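Local coordinates for uncharacterized protein (Bacillus cereus, PDB 5F2H), which is of unknown function but probably acts as a hydrolase of the alpha/beta-hydrolase superfamily, related to phospholipases and carboxylesterases, at residues B[31-36]-B[49-54]; B[127-132]-B[198-203]; B[135-140]-B[174-179]; B[216-221]-B[246-251]; B[259-264]-B[286-291]. All blocks are in the same frame, centred on the assembly; numbering follows the deposited sequence.

Contact 1: B[31-36]-B[49-54]; sequences TYIMEH and NFKYAL
I33 carries this helix-to-helix contact, and its two branches reach different partners. With CG1 anti to the backbone N (chi1 -166°) and the chain extended, I33 CD1 runs out to F50 CB at 3.7 Å, the two side chains crossing at about a right angle. The other branch, I33 CG2, occupies the crowded position between backbone N and carbonyl carbon and rests on K51 CG at 4.1 Å, with L54 CD1 a looser neighbour. F50 takes part through its CB alone, since its ring leads away from helix 26-37. At the margin, selenomethionine M34 folds at chi2 and chi3 so that its SE comes to 4.0 Å from K51 CD; K51 is extended beyond CG and crosses M34 obliquely. Every contact is apolar, the lysine contributing only its methylene chain.

The backbones set this spacing. The short segments 31-36 and 49-54 run nearly antiparallel, 147° between their directions, with axes 9.9 Å apart and I33 facing K51 as the closest CA pair. Farther out, helix 10-23 receives the F50 ring on L18 and L54 on Y21, while helix 61-74 meets K51 at V67. The arrangement is that of consecutive antiparallel helices in an all-helical bundle, consistent with the TPR-like N-terminal domain to which both segments belong.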
# COMPACT_ATOMS: atom_id res chain seq x y z
N THR B 31 -17.09 -22.31 -40.44
CA THR B 31 -16.78 -21.12 -41.20
C THR B 31 -16.53 -19.96 -40.24
O THR B 31 -15.64 -19.16 -40.48
CB THR B 31 -17.93 -20.75 -42.15
OG1 THR B 31 -18.08 -21.77 -43.15
CG2 THR B 31 -17.65 -19.43 -42.84
N TYR B 32 -17.29 -19.87 -39.15
CA TYR B 32 -17.11 -18.76 -38.20
C TYR B 32 -15.73 -18.74 -37.58
O TYR B 32 -15.00 -17.74 -37.65
CB TYR B 32 -18.16 -18.77 -37.08
CG TYR B 32 -18.04 -17.58 -36.11
CD1 TYR B 32 -17.20 -17.62 -34.99
CD2 TYR B 32 -18.78 -16.41 -36.31
CE1 TYR B 32 -17.09 -16.55 -34.12
CE2 TYR B 32 -18.67 -15.33 -35.44
CZ TYR B 32 -17.82 -15.40 -34.36
OH TYR B 32 -17.71 -14.32 -33.50
N ILE B 33 -15.37 -19.85 -36.94
CA ILE B 33 -14.08 -19.95 -36.28
C ILE B 33 -12.91 -19.78 -37.24
O ILE B 33 -11.87 -19.26 -36.84
CB ILE B 33 -13.93 -21.27 -35.49
CG1 ILE B 33 -12.73 -21.21 -34.54
CG2 ILE B 33 -13.85 -22.46 -36.43
CD1 ILE B 33 -12.63 -22.40 -33.61
N MSE B 34 -13.07 -20.22 -38.50
CA MSE B 34 -11.99 -20.08 -39.48
C MSE B 34 -11.60 -18.63 -39.59
O MSE B 34 -10.43 -18.30 -39.42
CB MSE B 34 -12.36 -20.65 -40.86
CG MSE B 34 -12.57 -22.17 -40.89
SE MSE B 34 -10.93 -23.15 -40.33
CE MSE B 34 -9.75 -22.69 -41.83
N GLU B 35 -12.60 -17.76 -39.78
CA GLU B 35 -12.42 -16.31 -39.93
C GLU B 35 -11.98 -15.53 -38.67
O GLU B 35 -11.20 -14.58 -38.75
CB GLU B 35 -13.74 -15.68 -40.44
CG GLU B 35 -13.71 -14.14 -40.55
CD GLU B 35 -15.02 -13.49 -40.99
OE1 GLU B 35 -15.77 -14.07 -41.80
OE2 GLU B 35 -15.27 -12.34 -40.55
N HIS B 36 -12.48 -15.92 -37.52
CA HIS B 36 -12.17 -15.19 -36.31
C HIS B 36 -11.03 -15.70 -35.46
O HIS B 36 -10.52 -14.97 -34.61
CB HIS B 36 -13.44 -15.08 -35.49
CG HIS B 36 -14.54 -14.35 -36.21
ND1 HIS B 36 -15.48 -15.00 -36.98
CD2 HIS B 36 -14.82 -13.03 -36.30
CE1 HIS B 36 -16.30 -14.12 -37.51
NE2 HIS B 36 -15.92 -12.91 -37.11
N ASN B 49 -8.90 -28.44 -32.05
CA ASN B 49 -9.90 -29.44 -31.78
C ASN B 49 -11.19 -28.90 -32.32
O ASN B 49 -11.84 -29.56 -33.13
CB ASN B 49 -9.99 -29.76 -30.29
CG ASN B 49 -10.96 -30.88 -29.98
OD1 ASN B 49 -11.42 -31.60 -30.88
ND2 ASN B 49 -11.24 -31.08 -28.71
N PHE B 50 -11.55 -27.68 -31.92
CA PHE B 50 -12.78 -27.08 -32.45
C PHE B 50 -12.84 -27.09 -33.97
O PHE B 50 -13.85 -27.51 -34.55
CB PHE B 50 -13.00 -25.67 -31.92
CG PHE B 50 -13.66 -25.62 -30.56
CD1 PHE B 50 -12.99 -26.00 -29.41
CD2 PHE B 50 -14.94 -25.10 -30.43
CE1 PHE B 50 -13.61 -25.94 -28.16
CE2 PHE B 50 -15.55 -25.02 -29.19
CZ PHE B 50 -14.89 -25.45 -28.06
N LYS B 51 -11.75 -26.72 -34.62
CA LYS B 51 -11.73 -26.70 -36.08
C LYS B 51 -12.01 -28.04 -36.75
O LYS B 51 -12.96 -28.15 -37.53
CB LYS B 51 -10.45 -26.08 -36.64
CG LYS B 51 -10.32 -24.59 -36.36
CD LYS B 51 -9.05 -24.02 -36.96
CE LYS B 51 -8.97 -22.52 -36.67
NZ LYS B 51 -7.82 -21.83 -37.32
N TYR B 52 -11.22 -29.06 -36.45
CA TYR B 52 -11.44 -30.34 -37.11
C TYR B 52 -12.73 -31.04 -36.67
O TYR B 52 -13.33 -31.78 -37.44
CB TYR B 52 -10.23 -31.27 -37.02
CG TYR B 52 -9.88 -31.82 -35.66
CD1 TYR B 52 -10.59 -32.88 -35.12
CD2 TYR B 52 -8.77 -31.36 -34.97
CE1 TYR B 52 -10.26 -33.42 -33.89
CE2 TYR B 52 -8.41 -31.91 -33.75
CZ TYR B 52 -9.16 -32.93 -33.21
OH TYR B 52 -8.85 -33.46 -31.99
N ALA B 53 -13.15 -30.82 -35.43
CA ALA B 53 -14.39 -31.44 -34.95
C ALA B 53 -15.55 -30.85 -35.76
O ALA B 53 -16.41 -31.59 -36.26
CB ALA B 53 -14.57 -31.17 -33.48
N LEU B 54 -15.54 -29.53 -35.95
CA LEU B 54 -16.61 -28.90 -36.73
C LEU B 54 -16.56 -29.32 -38.19
O LEU B 54 -17.60 -29.59 -38.82
CB LEU B 54 -16.59 -27.40 -36.56
CG LEU B 54 -16.88 -26.96 -35.11
CD1 LEU B 54 -16.74 -25.45 -34.93
CD2 LEU B 54 -18.27 -27.40 -34.67

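Contact 2: B[127-132]-B[198-203]; sequences KKKEKL and RGESVI
E130 and E200 take contrasting conformations where these two segments run side by side. In E130, chi1 (58°) puts CG in the crowded position, 3.5 Å from G199 CA, and the extended chain beyond CG brings OE1 near G199. E200 instead bends at chi2 (69°), folding its carboxylate back alongside the K129-E130 peptide; E200 OE1 lies 3.0 Å from E130 O, a pairing of two acceptors and no bond. The two carboxylate planes stand 72° apart. K131, bent at chi3, brings CE to 4.0 Å from S201 CB, while S201 OG, anti to its backbone N, bonds to Y158 OH. Further along, L132 CB meets V202 CG2.

Backbone bonds fix the register: E200 N to E130 O, L132 N to S201 O at 3.0 Å and nearly straight, then I203 N to L132 O, bracketing the parallel L132-V202 bridge. Strands 131-136 and 202-207 thus begin as neighbours in the parallel sheet, flanked by strands 158-164 and 227-231, with I203 packing against helix 300-313.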
# COMPACT_ATOMS: atom_id res chain seq x y z
N LYS B 127 4.44 -4.60 -6.48
CA LYS B 127 5.56 -3.66 -6.48
C LYS B 127 5.80 -2.97 -5.14
O LYS B 127 6.86 -2.38 -4.92
CB LYS B 127 5.31 -2.59 -7.55
CG LYS B 127 4.81 -3.12 -8.89
CD LYS B 127 5.65 -4.26 -9.47
CE LYS B 127 5.03 -4.80 -10.75
NZ LYS B 127 5.75 -5.99 -11.30
N LYS B 128 4.82 -3.06 -4.24
CA LYS B 128 4.89 -2.42 -2.93
C LYS B 128 4.92 -0.90 -3.03
O LYS B 128 5.98 -0.26 -3.11
CB LYS B 128 6.00 -2.97 -2.03
CG LYS B 128 5.70 -4.38 -1.57
CD LYS B 128 6.67 -4.90 -0.51
CE LYS B 128 6.23 -6.27 -0.02
NZ LYS B 128 7.11 -6.81 1.06
N LYS B 129 3.72 -0.33 -3.02
CA LYS B 129 3.52 1.11 -3.10
C LYS B 129 4.03 1.80 -1.83
O LYS B 129 3.26 2.07 -0.91
CB LYS B 129 2.04 1.44 -3.30
CG LYS B 129 1.43 0.97 -4.61
CD LYS B 129 -0.01 1.48 -4.76
CE LYS B 129 -0.08 3.00 -4.87
NZ LYS B 129 -1.47 3.53 -4.96
N GLU B 130 5.33 2.06 -1.79
CA GLU B 130 5.97 2.71 -0.64
C GLU B 130 5.70 4.23 -0.60
O GLU B 130 6.05 4.96 -1.53
CB GLU B 130 7.48 2.44 -0.69
CG GLU B 130 8.11 2.95 -1.99
CD GLU B 130 9.56 2.56 -2.17
OE1 GLU B 130 10.24 3.17 -3.04
OE2 GLU B 130 10.01 1.63 -1.47
N LYS B 131 5.07 4.70 0.48
CA LYS B 131 4.74 6.13 0.65
C LYS B 131 5.73 6.75 1.64
O LYS B 131 6.17 6.09 2.58
CB LYS B 131 3.30 6.28 1.14
CG LYS B 131 2.29 5.62 0.20
CD LYS B 131 0.82 5.63 0.63
CE LYS B 131 0.21 7.02 0.65
NZ LYS B 131 -1.24 7.01 1.01
N LEU B 132 6.08 8.02 1.44
CA LEU B 132 7.03 8.69 2.34
C LEU B 132 6.48 9.94 2.93
O LEU B 132 5.73 10.65 2.29
CB LEU B 132 8.32 9.04 1.59
CG LEU B 132 9.38 9.82 2.39
CD1 LEU B 132 9.81 9.11 3.66
CD2 LEU B 132 10.61 10.06 1.53
N ARG B 198 12.45 4.71 -4.86
CA ARG B 198 11.66 5.41 -5.86
C ARG B 198 10.17 5.19 -5.57
O ARG B 198 9.47 4.47 -6.28
CB ARG B 198 12.01 5.07 -7.31
CG ARG B 198 11.28 5.94 -8.33
CD ARG B 198 11.67 7.41 -8.16
NE ARG B 198 10.92 8.34 -9.01
CZ ARG B 198 9.79 8.96 -8.66
NH1 ARG B 198 9.24 8.75 -7.47
NH2 ARG B 198 9.20 9.79 -9.51
N GLY B 199 9.73 5.81 -4.48
CA GLY B 199 8.35 5.73 -4.04
C GLY B 199 7.34 6.55 -4.82
O GLY B 199 7.70 7.34 -5.70
N GLU B 200 6.07 6.33 -4.47
CA GLU B 200 4.93 7.01 -5.09
C GLU B 200 4.59 8.34 -4.41
O GLU B 200 5.16 9.38 -4.77
CB GLU B 200 3.70 6.09 -5.13
CG GLU B 200 3.82 4.81 -5.96
CD GLU B 200 4.77 3.76 -5.39
OE1 GLU B 200 5.19 3.87 -4.23
OE2 GLU B 200 5.06 2.77 -6.11
N SER B 201 3.71 8.33 -3.42
CA SER B 201 3.30 9.56 -2.75
C SER B 201 4.32 10.09 -1.75
O SER B 201 4.94 9.31 -1.03
CB SER B 201 1.96 9.35 -2.04
OG SER B 201 1.54 10.53 -1.36
N VAL B 202 4.47 11.41 -1.69
CA VAL B 202 5.39 12.07 -0.75
C VAL B 202 4.78 13.36 -0.16
O VAL B 202 4.38 14.26 -0.88
CB VAL B 202 6.73 12.42 -1.40
CG1 VAL B 202 7.66 13.08 -0.39
CG2 VAL B 202 7.38 11.17 -1.97
N ILE B 203 4.70 13.42 1.16
CA ILE B 203 4.15 14.56 1.86
C ILE B 203 5.21 15.06 2.81
O ILE B 203 5.80 14.25 3.53
CB ILE B 203 2.92 14.15 2.71
CG1 ILE B 203 1.82 13.58 1.81
CG2 ILE B 203 2.41 15.33 3.53
CD1 ILE B 203 0.58 13.12 2.55

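Contact 3: B[135-140]-B[174-179]; sequences AMHGDQ and FVWDDI
Where the loop after strand 131-136 of the alpha/beta-hydrolase sheet meets the loop leading into helix 179-195, the W176 indole forms the tight part. Its NE1 lies over one face of the H137 ring, and the planes meet obliquely at 38°. The same NE1 donates to H137 O at 2.9 Å, from above the carbonyl plane and at a bent 137°. H137 ND1, bonding to G138 O at 2.8 Å, holds that ring's rotation. Selenomethionine M136 places SE 4.4 Å from W176 CZ2, an oblique Met-aromatic contact, and A209 and V213 of helix 209-219 pack on the indole as well.

Toward the partly exposed side, D139 OD1 accepts a nearly straight bond from W176 N at 2.8 Å. Beyond it the packing loosens: Q140 CG lies alongside V175 CG1, and Q140 N to F174 O is weak. Solvent-exposed D177 brings OD1 to 4.3 Å from D139 OD2. Two like charges this close could raise one carboxylate's proton affinity, which the W176 N-H given to D139 would probably offset in part.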
# COMPACT_ATOMS: atom_id res chain seq x y z
N ALA B 135 8.98 14.74 8.24
CA ALA B 135 8.60 15.76 9.19
C ALA B 135 9.84 16.50 9.63
O ALA B 135 10.87 15.86 9.88
CB ALA B 135 7.91 15.15 10.39
N MSE B 136 9.73 17.83 9.76
CA MSE B 136 10.85 18.67 10.17
C MSE B 136 10.68 19.32 11.51
O MSE B 136 9.84 20.20 11.70
CB MSE B 136 11.05 19.83 9.19
CG MSE B 136 11.15 19.39 7.74
SE MSE B 136 12.93 18.58 7.50
CE MSE B 136 12.08 16.93 6.93
N HIS B 137 11.53 18.95 12.45
CA HIS B 137 11.50 19.53 13.78
C HIS B 137 11.71 21.03 13.79
O HIS B 137 12.20 21.60 12.82
CB HIS B 137 12.58 18.88 14.64
CG HIS B 137 13.99 19.21 14.22
ND1 HIS B 137 14.69 20.28 14.74
CD2 HIS B 137 14.84 18.58 13.38
CE1 HIS B 137 15.91 20.28 14.25
NE2 HIS B 137 16.02 19.27 13.41
N GLY B 138 11.36 21.66 14.91
CA GLY B 138 11.51 23.09 15.13
C GLY B 138 12.88 23.45 15.69
O GLY B 138 13.69 22.60 15.96
N ASP B 139 13.18 24.73 15.84
CA ASP B 139 14.49 25.09 16.38
C ASP B 139 14.60 24.60 17.79
O ASP B 139 13.59 24.51 18.48
CB ASP B 139 14.76 26.59 16.30
CG ASP B 139 15.00 27.07 14.87
OD1 ASP B 139 15.37 26.21 14.02
OD2 ASP B 139 14.88 28.30 14.60
N GLN B 140 15.82 24.21 18.16
CA GLN B 140 16.11 23.72 19.50
C GLN B 140 15.43 22.41 19.84
O GLN B 140 15.13 22.13 21.01
CB GLN B 140 15.75 24.79 20.52
CG GLN B 140 16.55 26.05 20.31
CD GLN B 140 16.28 27.06 21.37
OE1 GLN B 140 17.16 27.42 22.15
NE2 GLN B 140 15.03 27.42 21.51
N PHE B 174 19.00 21.25 18.23
CA PHE B 174 19.40 21.57 16.88
C PHE B 174 18.54 22.68 16.22
O PHE B 174 17.35 22.81 16.52
CB PHE B 174 19.35 20.27 16.09
CG PHE B 174 20.22 19.17 16.66
CD1 PHE B 174 21.55 19.06 16.29
CD2 PHE B 174 19.70 18.23 17.54
CE1 PHE B 174 22.36 18.04 16.80
CE2 PHE B 174 20.51 17.22 18.07
CZ PHE B 174 21.83 17.13 17.69
N VAL B 175 19.13 23.46 15.30
CA VAL B 175 18.41 24.57 14.63
C VAL B 175 18.54 24.68 13.14
O VAL B 175 19.53 24.22 12.56
CB VAL B 175 18.88 25.95 15.15
CG1 VAL B 175 18.57 26.10 16.63
CG2 VAL B 175 20.36 26.15 14.89
N TRP B 176 17.57 25.38 12.53
CA TRP B 176 17.54 25.62 11.07
C TRP B 176 17.91 27.06 10.70
O TRP B 176 17.38 27.60 9.73
CB TRP B 176 16.16 25.29 10.51
CG TRP B 176 15.74 23.91 10.74
CD1 TRP B 176 14.84 23.45 11.68
CD2 TRP B 176 16.26 22.75 10.10
NE1 TRP B 176 14.75 22.09 11.61
CE2 TRP B 176 15.62 21.63 10.67
CE3 TRP B 176 17.21 22.55 9.08
CZ2 TRP B 176 15.87 20.33 10.23
CZ3 TRP B 176 17.47 21.24 8.67
CH2 TRP B 176 16.79 20.15 9.24
N ASP B 177 18.83 27.67 11.45
CA ASP B 177 19.27 29.05 11.20
C ASP B 177 19.66 29.30 9.76
O ASP B 177 19.03 30.11 9.07
CB ASP B 177 20.49 29.39 12.07
CG ASP B 177 20.16 29.50 13.53
OD1 ASP B 177 18.96 29.59 13.89
OD2 ASP B 177 21.15 29.57 14.29
N ASP B 178 20.69 28.56 9.34
CA ASP B 178 21.26 28.60 8.02
C ASP B 178 20.37 27.75 7.14
O ASP B 178 20.60 26.57 6.97
CB ASP B 178 22.70 28.04 8.08
CG ASP B 178 23.46 28.19 6.77
OD1 ASP B 178 22.83 28.41 5.70
OD2 ASP B 178 24.71 28.10 6.81
N ILE B 179 19.34 28.38 6.56
CA ILE B 179 18.38 27.67 5.71
C ILE B 179 18.94 27.04 4.45
O ILE B 179 18.21 26.38 3.71
CB ILE B 179 17.13 28.51 5.33
CG1 ILE B 179 17.49 29.73 4.47
CG2 ILE B 179 16.36 28.92 6.59
CD1 ILE B 179 16.28 30.54 4.03

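Contact 4: B[216-221]-B[246-251]; sequences YTILHK and EVLQDK
Helix 209-219, which in the alpha/beta-hydrolase fold follows the presumed nucleophile elbow, ends here in a Schellman motif with K221 as its C-prime residue, and a short, weakly bonded helix packs against that end. Along segment 246-251, V247 is the first residue to make contact and does most of the touching. Its CG1, anti to the backbone N (chi1 176°), meets K221 CG at 4.1 Å. K221 reaches V247 with its methylenes and bends at chi3 and chi4. V247 CG2, beside its own N, approaches the L219 carbonyl, and V247 CB lies 4.1 Å from L219 CD2. L248 follows, with CG anti to the carbonyl carbon; its CD2 grazes I218 CG2, and it packs further on I282, outside the two segments. The two leucines cross obliquely: L219 CD2 sits against the fork of L248, 3.9 Å from L248 CD2 and as near to L248 CG.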
# COMPACT_ATOMS: atom_id res chain seq x y z
N TYR B 216 11.17 26.15 1.68
CA TYR B 216 12.26 26.65 0.85
C TYR B 216 12.69 25.56 -0.12
O TYR B 216 12.74 25.78 -1.32
CB TYR B 216 13.42 27.07 1.75
CG TYR B 216 14.55 27.75 1.03
CD1 TYR B 216 14.40 29.03 0.53
CD2 TYR B 216 15.81 27.19 0.99
CE1 TYR B 216 15.44 29.70 -0.07
CE2 TYR B 216 16.87 27.86 0.40
CZ TYR B 216 16.68 29.11 -0.14
OH TYR B 216 17.71 29.78 -0.75
N THR B 217 12.91 24.37 0.40
CA THR B 217 13.33 23.22 -0.40
C THR B 217 12.38 22.91 -1.55
O THR B 217 12.80 22.76 -2.70
CB THR B 217 13.51 21.98 0.50
OG1 THR B 217 14.51 22.27 1.50
CG2 THR B 217 13.99 20.80 -0.28
N ILE B 218 11.10 22.81 -1.23
CA ILE B 218 10.09 22.53 -2.25
C ILE B 218 10.16 23.50 -3.40
O ILE B 218 10.13 23.09 -4.55
CB ILE B 218 8.67 22.69 -1.71
CG1 ILE B 218 8.35 21.59 -0.69
CG2 ILE B 218 7.66 22.61 -2.85
CD1 ILE B 218 6.97 21.71 -0.07
N LEU B 219 10.21 24.79 -3.08
CA LEU B 219 10.23 25.85 -4.07
C LEU B 219 11.46 25.86 -4.96
O LEU B 219 11.37 26.34 -6.08
CB LEU B 219 10.02 27.21 -3.41
CG LEU B 219 8.69 27.32 -2.64
CD1 LEU B 219 8.55 28.71 -2.04
CD2 LEU B 219 7.48 26.99 -3.51
N HIS B 220 12.59 25.35 -4.47
CA HIS B 220 13.80 25.26 -5.29
C HIS B 220 13.81 23.91 -6.00
O HIS B 220 14.83 23.48 -6.53
CB HIS B 220 15.05 25.44 -4.45
CG HIS B 220 15.27 26.85 -4.03
ND1 HIS B 220 16.14 27.69 -4.70
CD2 HIS B 220 14.69 27.59 -3.06
CE1 HIS B 220 16.11 28.88 -4.13
NE2 HIS B 220 15.25 28.85 -3.13
N LYS B 221 12.63 23.29 -6.06
CA LYS B 221 12.42 22.00 -6.70
C LYS B 221 13.49 20.98 -6.32
O LYS B 221 13.88 20.15 -7.13
CB LYS B 221 12.27 22.15 -8.23
CG LYS B 221 11.09 23.03 -8.64
CD LYS B 221 10.67 22.95 -10.11
CE LYS B 221 11.75 23.31 -11.12
NZ LYS B 221 12.15 24.74 -11.06
N GLU B 246 5.16 30.53 -7.18
CA GLU B 246 4.51 30.12 -8.43
C GLU B 246 4.59 28.61 -8.56
O GLU B 246 3.64 27.96 -8.98
CB GLU B 246 5.24 30.75 -9.62
CG GLU B 246 4.75 30.27 -10.99
CD GLU B 246 5.51 30.90 -12.15
OE1 GLU B 246 6.17 31.95 -11.94
OE2 GLU B 246 5.43 30.37 -13.28
N VAL B 247 5.75 28.07 -8.20
CA VAL B 247 6.00 26.64 -8.28
C VAL B 247 4.84 25.81 -7.74
O VAL B 247 4.60 24.69 -8.20
CB VAL B 247 7.31 26.27 -7.54
CG1 VAL B 247 7.53 24.76 -7.54
CG2 VAL B 247 8.50 26.97 -8.17
N LEU B 248 4.09 26.35 -6.80
CA LEU B 248 2.96 25.63 -6.22
C LEU B 248 1.74 25.47 -7.15
O LEU B 248 0.95 24.54 -7.00
CB LEU B 248 2.52 26.32 -4.93
CG LEU B 248 3.59 26.47 -3.84
CD1 LEU B 248 3.03 27.27 -2.68
CD2 LEU B 248 4.11 25.12 -3.37
N GLN B 249 1.60 26.37 -8.12
CA GLN B 249 0.47 26.34 -9.06
C GLN B 249 0.80 25.67 -10.38
O GLN B 249 -0.11 25.40 -11.16
CB GLN B 249 -0.09 27.75 -9.30
CG GLN B 249 0.93 28.78 -9.76
CD GLN B 249 0.35 30.18 -9.82
OE1 GLN B 249 -0.86 30.36 -9.82
NE2 GLN B 249 1.23 31.18 -9.87
N ASP B 250 2.07 25.38 -10.64
CA ASP B 250 2.47 24.74 -11.90
C ASP B 250 2.71 23.24 -11.69
O ASP B 250 2.88 22.51 -12.66
CB ASP B 250 3.65 25.48 -12.60
CG ASP B 250 4.89 25.57 -11.75
OD1 ASP B 250 4.86 25.07 -10.62
OD2 ASP B 250 5.90 26.14 -12.19
N LYS B 251 2.67 22.77 -10.44
CA LYS B 251 2.87 21.34 -10.14
C LYS B 251 1.69 20.71 -9.37
O LYS B 251 1.73 19.52 -9.01
CB LYS B 251 4.19 21.07 -9.40
CG LYS B 251 5.44 21.46 -10.19
CD LYS B 251 5.49 20.82 -11.57
CE LYS B 251 5.42 19.30 -11.57
NZ LYS B 251 6.57 18.64 -10.90

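Contact 5: B[259-264]-B[286-291]; sequences CGDQDE and FKVVPN
A beta-alpha-beta crossover brings strands 254-260 and 284-289 together, joined through helix 267-279, and this contact lies where both run out at the edge of the parallel sheet. Three backbone bonds set the register. C259 N donates to K287 O at 3.1 Å in the carbonyl plane, whereas V289 N approaches C259 O from above its plane, at 3.0 Å. Beyond the C259-V288 and G260-V289 bridges, D261 N reaches V289 O at 3.2 Å, again from above the plane. G260 then opens a type I turn to D263, so the pairing passes from strand to loop.

The side chains divide accordingly. On the face that carries C259 and V288, C259 SG is anti to the backbone N and its CB meets the F286 ring at the edge, CE1 being 4.1 Å away; F267 and V274 of helix 267-279 pack on this same group of residues. Past the turn's start, D261 CB rests on V288 CG1 at 3.8 Å, and chi1 (61°), with CG in the crowded position, turns the carboxylate obliquely beside the P290-N291 peptide, D261 OD2 coming near P290 CA. Q262, at the exposed end, bends at chi2 (-66°) and lays its methylene CG 3.3 Å from N291 O.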
# COMPACT_ATOMS: atom_id res chain seq x y z
N CYS B 259 -2.51 26.58 12.59
CA CYS B 259 -1.86 27.49 13.51
C CYS B 259 -2.85 27.94 14.56
O CYS B 259 -4.05 28.06 14.30
CB CYS B 259 -1.28 28.70 12.82
SG CYS B 259 -0.43 29.80 13.97
N GLY B 260 -2.34 28.17 15.76
CA GLY B 260 -3.15 28.60 16.89
C GLY B 260 -3.23 30.11 16.97
O GLY B 260 -2.22 30.81 16.83
N ASP B 261 -4.43 30.61 17.30
CA ASP B 261 -4.68 32.05 17.40
C ASP B 261 -4.03 32.79 18.58
O ASP B 261 -4.30 33.96 18.78
CB ASP B 261 -6.18 32.31 17.41
CG ASP B 261 -6.88 31.64 18.58
OD1 ASP B 261 -6.23 30.83 19.28
OD2 ASP B 261 -8.07 31.93 18.79
N GLN B 262 -3.18 32.11 19.36
CA GLN B 262 -2.50 32.75 20.50
C GLN B 262 -0.98 32.65 20.30
O GLN B 262 -0.21 32.93 21.21
CB GLN B 262 -2.86 32.03 21.80
CG GLN B 262 -4.35 31.97 22.10
CD GLN B 262 -4.96 33.33 22.37
OE1 GLN B 262 -4.29 34.24 22.87
NE2 GLN B 262 -6.25 33.46 22.11
N ASP B 263 -0.59 32.28 19.08
CA ASP B 263 0.81 32.10 18.72
C ASP B 263 1.43 33.43 18.31
O ASP B 263 1.49 33.76 17.13
CB ASP B 263 0.86 31.08 17.59
CG ASP B 263 2.25 30.64 17.25
OD1 ASP B 263 3.23 31.35 17.58
OD2 ASP B 263 2.34 29.56 16.64
N GLU B 264 1.92 34.16 19.30
CA GLU B 264 2.51 35.46 19.10
C GLU B 264 3.59 35.55 18.02
O GLU B 264 3.75 36.59 17.39
CB GLU B 264 3.02 36.03 20.43
CG GLU B 264 3.39 37.50 20.34
CD GLU B 264 3.79 38.07 21.68
OE1 GLU B 264 4.13 39.28 21.73
OE2 GLU B 264 3.74 37.32 22.68
N PHE B 286 -6.58 26.10 5.45
CA PHE B 286 -6.02 26.68 6.66
C PHE B 286 -6.96 26.48 7.82
O PHE B 286 -8.16 26.70 7.69
CB PHE B 286 -5.71 28.15 6.45
CG PHE B 286 -5.26 28.87 7.69
CD1 PHE B 286 -4.22 28.38 8.46
CD2 PHE B 286 -5.74 30.15 7.95
CE1 PHE B 286 -3.77 29.08 9.57
CE2 PHE B 286 -5.28 30.86 9.04
CZ PHE B 286 -4.29 30.33 9.85
N LYS B 287 -6.40 26.07 8.95
CA LYS B 287 -7.21 25.83 10.11
C LYS B 287 -6.62 26.50 11.33
O LYS B 287 -5.51 26.22 11.75
CB LYS B 287 -7.37 24.33 10.30
CG LYS B 287 -8.38 23.99 11.38
CD LYS B 287 -8.77 22.52 11.36
CE LYS B 287 -9.82 22.21 12.40
NZ LYS B 287 -11.05 23.05 12.25
N VAL B 288 -7.39 27.42 11.88
CA VAL B 288 -6.99 28.14 13.07
C VAL B 288 -7.58 27.41 14.26
O VAL B 288 -8.78 27.12 14.29
CB VAL B 288 -7.53 29.57 13.05
CG1 VAL B 288 -7.16 30.30 14.34
CG2 VAL B 288 -7.00 30.31 11.83
N VAL B 289 -6.76 27.07 15.25
CA VAL B 289 -7.27 26.39 16.41
C VAL B 289 -7.37 27.44 17.50
O VAL B 289 -6.39 28.09 17.83
CB VAL B 289 -6.38 25.21 16.84
CG1 VAL B 289 -6.97 24.51 18.06
CG2 VAL B 289 -6.25 24.22 15.69
N PRO B 290 -8.57 27.61 18.05
CA PRO B 290 -8.75 28.61 19.09
C PRO B 290 -7.97 28.33 20.38
O PRO B 290 -7.68 27.17 20.70
CB PRO B 290 -10.26 28.58 19.35
CG PRO B 290 -10.74 27.27 18.83
CD PRO B 290 -9.84 26.93 17.69
N ASN B 291 -7.58 29.41 21.06
CA ASN B 291 -6.86 29.35 22.33
C ASN B 291 -5.46 28.74 22.30
O ASN B 291 -4.71 28.91 23.26
CB ASN B 291 -7.70 28.56 23.34
CG ASN B 291 -9.10 29.12 23.50
OD1 ASN B 291 -9.37 30.30 23.21
ND2 ASN B 291 -10.01 28.29 23.99

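How the contacts relate
Contact 1 stands apart: it joins helices of the N-terminal domain, its centre about 61 to 76 Å from those of contacts 3 to 5, and is wholly apolar. The other four belong to the hydrolase domain. Contacts 2 and 5 are both parallel strand pairings in one sheet, the first between inner strands, the second, a surface contact, reaching the outermost strand 284-289. Contacts 2 and 3 share strand 131-136, whose far end passes into a loop where aromatic and carboxylate bonding replaces strand ladders. Contact 4 is buried aliphatic packing outside the sheet; it touches contact 3 through I179 O and Y216 CD2, 3.7 Å apart.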